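PDB 5Y9D: acyl-coenzyme A oxidase 1, which oxidises acyl-CoA with molecular oxygen, using FAD, to give a (2E)-enoyl-CoA and hydrogen peroxide in peroxisomal fatty acid beta-oxidation. Local coordinates for residues F42-R45 with D46-F50. Sequence-based numbering, arbitrary orientation.
Sequences FTVR and DVTNF
Thr43 and Asp46 meet at the first turn of helix 44-52, in the N-terminal region of the acyl-CoA oxidase. Asp46 N donates to Thr43 O at 2.8 Å from well above the carbonyl plane. Two helical i to i+4 bonds follow. Thr48 N reaches Val44 O in the carbonyl plane at 3.1 Å, and the bond is nearly straight (166°). Asn49 N reaches Arg45 O at 2.9 Å. Asp46 OD2 lies 3.6 Å from Thr43 CB, where the two side chains cross obliquely. Val47 CG2 lies 3.4 Å from Phe42 CE1, an apolar contact between the lead-in residue Phe42 and the first turns of the helix.

The polar ends of Arg45, Thr48 and Asn49 find their partners in other parts of the chain. Arg45 CG is anti to the backbone N (chi1 -161°), and the extended chain carries NH2 to salt bridges with Glu55 OE2 and Glu62 OE1. The guanidinium plane stands 85° from that of the Asn49 amide. Asn49 OD1 bonds to Thr58 OG1, and ND2 bonds weakly to Glu55 OE1. With an alanine here the amide is gone, which would probably leave Thr58 OG1 without this partner and remove the weak bond to Glu55 OE1. Thr48 OG1 bonds to Ala646 O.

Helix 44-52 thus packs against helix 55-70 through Arg45 and Thr48, helix 640-646 through Val44 and Val47, and helix 355-391 through Val47 and Phe50. Phe42, in the segment leading in, also touches helix 640-646.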
ATOM      1  N   PHE A  42      16.364 -19.801  23.573  1.00 36.52           N
ATOM      2  CA  PHE A  42      17.739 -19.443  23.191  1.00 35.13           C
ATOM      3  C   PHE A  42      18.156 -18.066  23.765  1.00 34.80           C
ATOM      4  O   PHE A  42      17.336 -17.303  24.250  1.00 38.15           O
ATOM      5  CB  PHE A  42      17.864 -19.461  21.645  1.00 34.87           C
ATOM      6  CG  PHE A  42      16.850 -18.588  20.930  1.00 33.15           C
ATOM      7  CD1 PHE A  42      17.055 -17.223  20.791  1.00 32.00           C
ATOM      8  CD2 PHE A  42      15.691 -19.125  20.420  1.00 31.22           C
ATOM      9  CE1 PHE A  42      16.110 -16.423  20.167  1.00 30.92           C
ATOM     10  CE2 PHE A  42      14.759 -18.334  19.780  1.00 31.30           C
ATOM     11  CZ  PHE A  42      14.957 -16.976  19.668  1.00 30.37           C
ATOM     12  N   THR A  43      19.437 -17.761  23.728  1.00 35.30           N
ATOM     13  CA  THR A  43      19.928 -16.438  24.077  1.00 36.01           C
ATOM     14  C   THR A  43      19.720 -15.466  22.908  1.00 38.54           C
ATOM     15  O   THR A  43      20.313 -15.637  21.828  1.00 40.17           O
ATOM     16  CB  THR A  43      21.418 -16.495  24.404  1.00 37.01           C
ATOM     17  OG1 THR A  43      21.615 -17.385  25.516  1.00 39.47           O
ATOM     18  CG2 THR A  43      21.978 -15.086  24.728  1.00 36.34           C
ATOM     19  N   VAL A  44      18.888 -14.447  23.126  1.00 36.98           N
ATOM     20  CA  VAL A  44      18.486 -13.530  22.053  1.00 37.14           C
ATOM     21  C   VAL A  44      19.684 -12.995  21.279  1.00 33.72           C
ATOM     22  O   VAL A  44      19.666 -12.940  20.074  1.00 35.31           O
ATOM     23  CB  VAL A  44      17.671 -12.328  22.586  1.00 36.96           C
ATOM     24  CG1 VAL A  44      17.526 -11.256  21.521  1.00 38.38           C
ATOM     25  CG2 VAL A  44      16.303 -12.780  23.048  1.00 36.72           C
ATOM     26  N   ARG A  45      20.734 -12.620  21.979  1.00 33.01           N
ATOM     27  CA  ARG A  45      21.885 -12.007  21.335  1.00 30.08           C
ATOM     28  C   ARG A  45      22.616 -12.956  20.407  1.00 32.56           C
ATOM     29  O   ARG A  45      23.353 -12.494  19.544  1.00 35.00           O
ATOM     30  CB  ARG A  45      22.836 -11.462  22.377  1.00 28.68           C
ATOM     31  CG  ARG A  45      23.794 -10.441  21.843  1.00 29.75           C
ATOM     32  CD  ARG A  45      24.791 -10.072  22.912  1.00 29.36           C
ATOM     33  NE  ARG A  45      25.737  -9.041  22.467  1.00 30.83           N
ATOM     34  CZ  ARG A  45      25.459  -7.735  22.357  1.00 28.78           C
ATOM     35  NH1 ARG A  45      24.233  -7.255  22.580  1.00 28.05           N
ATOM     36  NH2 ARG A  45      26.409  -6.905  21.989  1.00 27.11           N
ATOM     37  N   ASP A  46      22.441 -14.275  20.556  1.00 31.61           N
ATOM     38  CA  ASP A  46      23.065 -15.183  19.604  1.00 31.84           C
ATOM     39  C   ASP A  46      22.370 -15.025  18.222  1.00 31.16           C
ATOM     40  O   ASP A  46      23.042 -14.980  17.195  1.00 32.38           O
ATOM     41  CB  ASP A  46      23.044 -16.642  20.081  1.00 35.32           C
ATOM     42  CG  ASP A  46      23.994 -16.927  21.262  1.00 38.45           C
ATOM     43  OD1 ASP A  46      25.026 -16.250  21.456  1.00 44.49           O
ATOM     44  OD2 ASP A  46      23.713 -17.888  21.995  1.00 41.30           O
ATOM     45  N   VAL A  47      21.041 -14.934  18.192  1.00 29.49           N
ATOM     46  CA  VAL A  47      20.327 -14.675  16.934  1.00 31.78           C
ATOM     47  C   VAL A  47      20.669 -13.283  16.377  1.00 32.60           C
ATOM     48  O   VAL A  47      20.860 -13.139  15.182  1.00 35.31           O
ATOM     49  CB  VAL A  47      18.791 -14.789  17.055  1.00 30.08           C
ATOM     50  CG1 VAL A  47      18.153 -14.704  15.676  1.00 29.07           C
ATOM     51  CG2 VAL A  47      18.399 -16.101  17.702  1.00 31.65           C
ATOM     52  N   THR A  48      20.749 -12.279  17.251  1.00 31.62           N
ATOM     53  CA  THR A  48      21.121 -10.913  16.856  1.00 31.00           C
ATOM     54  C   THR A  48      22.510 -10.922  16.178  1.00 31.06           C
ATOM     55  O   THR A  48      22.696 -10.322  15.134  1.00 29.30           O
ATOM     56  CB  THR A  48      21.072  -9.939  18.076  1.00 28.31           C
ATOM     57  OG1 THR A  48      19.779 -10.003  18.708  1.00 26.08           O
ATOM     58  CG2 THR A  48      21.288  -8.517  17.640  1.00 28.41           C
ATOM     59  N   ASN A  49      23.444 -11.667  16.755  1.00 32.30           N
ATOM     60  CA  ASN A  49      24.796 -11.869  16.201  1.00 31.27           C
ATOM     61  C   ASN A  49      24.793 -12.618  14.885  1.00 31.91           C
ATOM     62  O   ASN A  49      25.525 -12.284  13.971  1.00 33.69           O
ATOM     63  CB  ASN A  49      25.667 -12.589  17.227  1.00 28.93           C
ATOM     64  CG  ASN A  49      26.007 -11.695  18.397  1.00 30.86           C
ATOM     65  OD1 ASN A  49      25.870 -10.454  18.320  1.00 29.46           O
ATOM     66  ND2 ASN A  49      26.457 -12.298  19.493  1.00 33.03           N
ATOM     67  N   PHE A  50      23.927 -13.602  14.773  1.00 30.60           N
ATOM     68  CA  PHE A  50      23.745 -14.272  13.512  1.00 31.04           C
ATOM     69  C   PHE A  50      23.246 -13.323  12.426  1.00 33.09           C
ATOM     70  O   PHE A  50      23.686 -13.397  11.289  1.00 36.16           O
ATOM     71  CB  PHE A  50      22.750 -15.398  13.692  1.00 31.54           C
ATOM     72  CG  PHE A  50      22.271 -15.974  12.423  1.00 31.24           C
ATOM     73  CD1 PHE A  50      22.974 -16.987  11.814  1.00 32.08           C
ATOM     74  CD2 PHE A  50      21.109 -15.506  11.837  1.00 31.62           C
ATOM     75  CE1 PHE A  50      22.521 -17.539  10.628  1.00 33.98           C
ATOM     76  CE2 PHE A  50      20.664 -16.032  10.637  1.00 32.77           C
ATOM     77  CZ  PHE A  50      21.368 -17.058  10.037  1.00 33.88           C
TER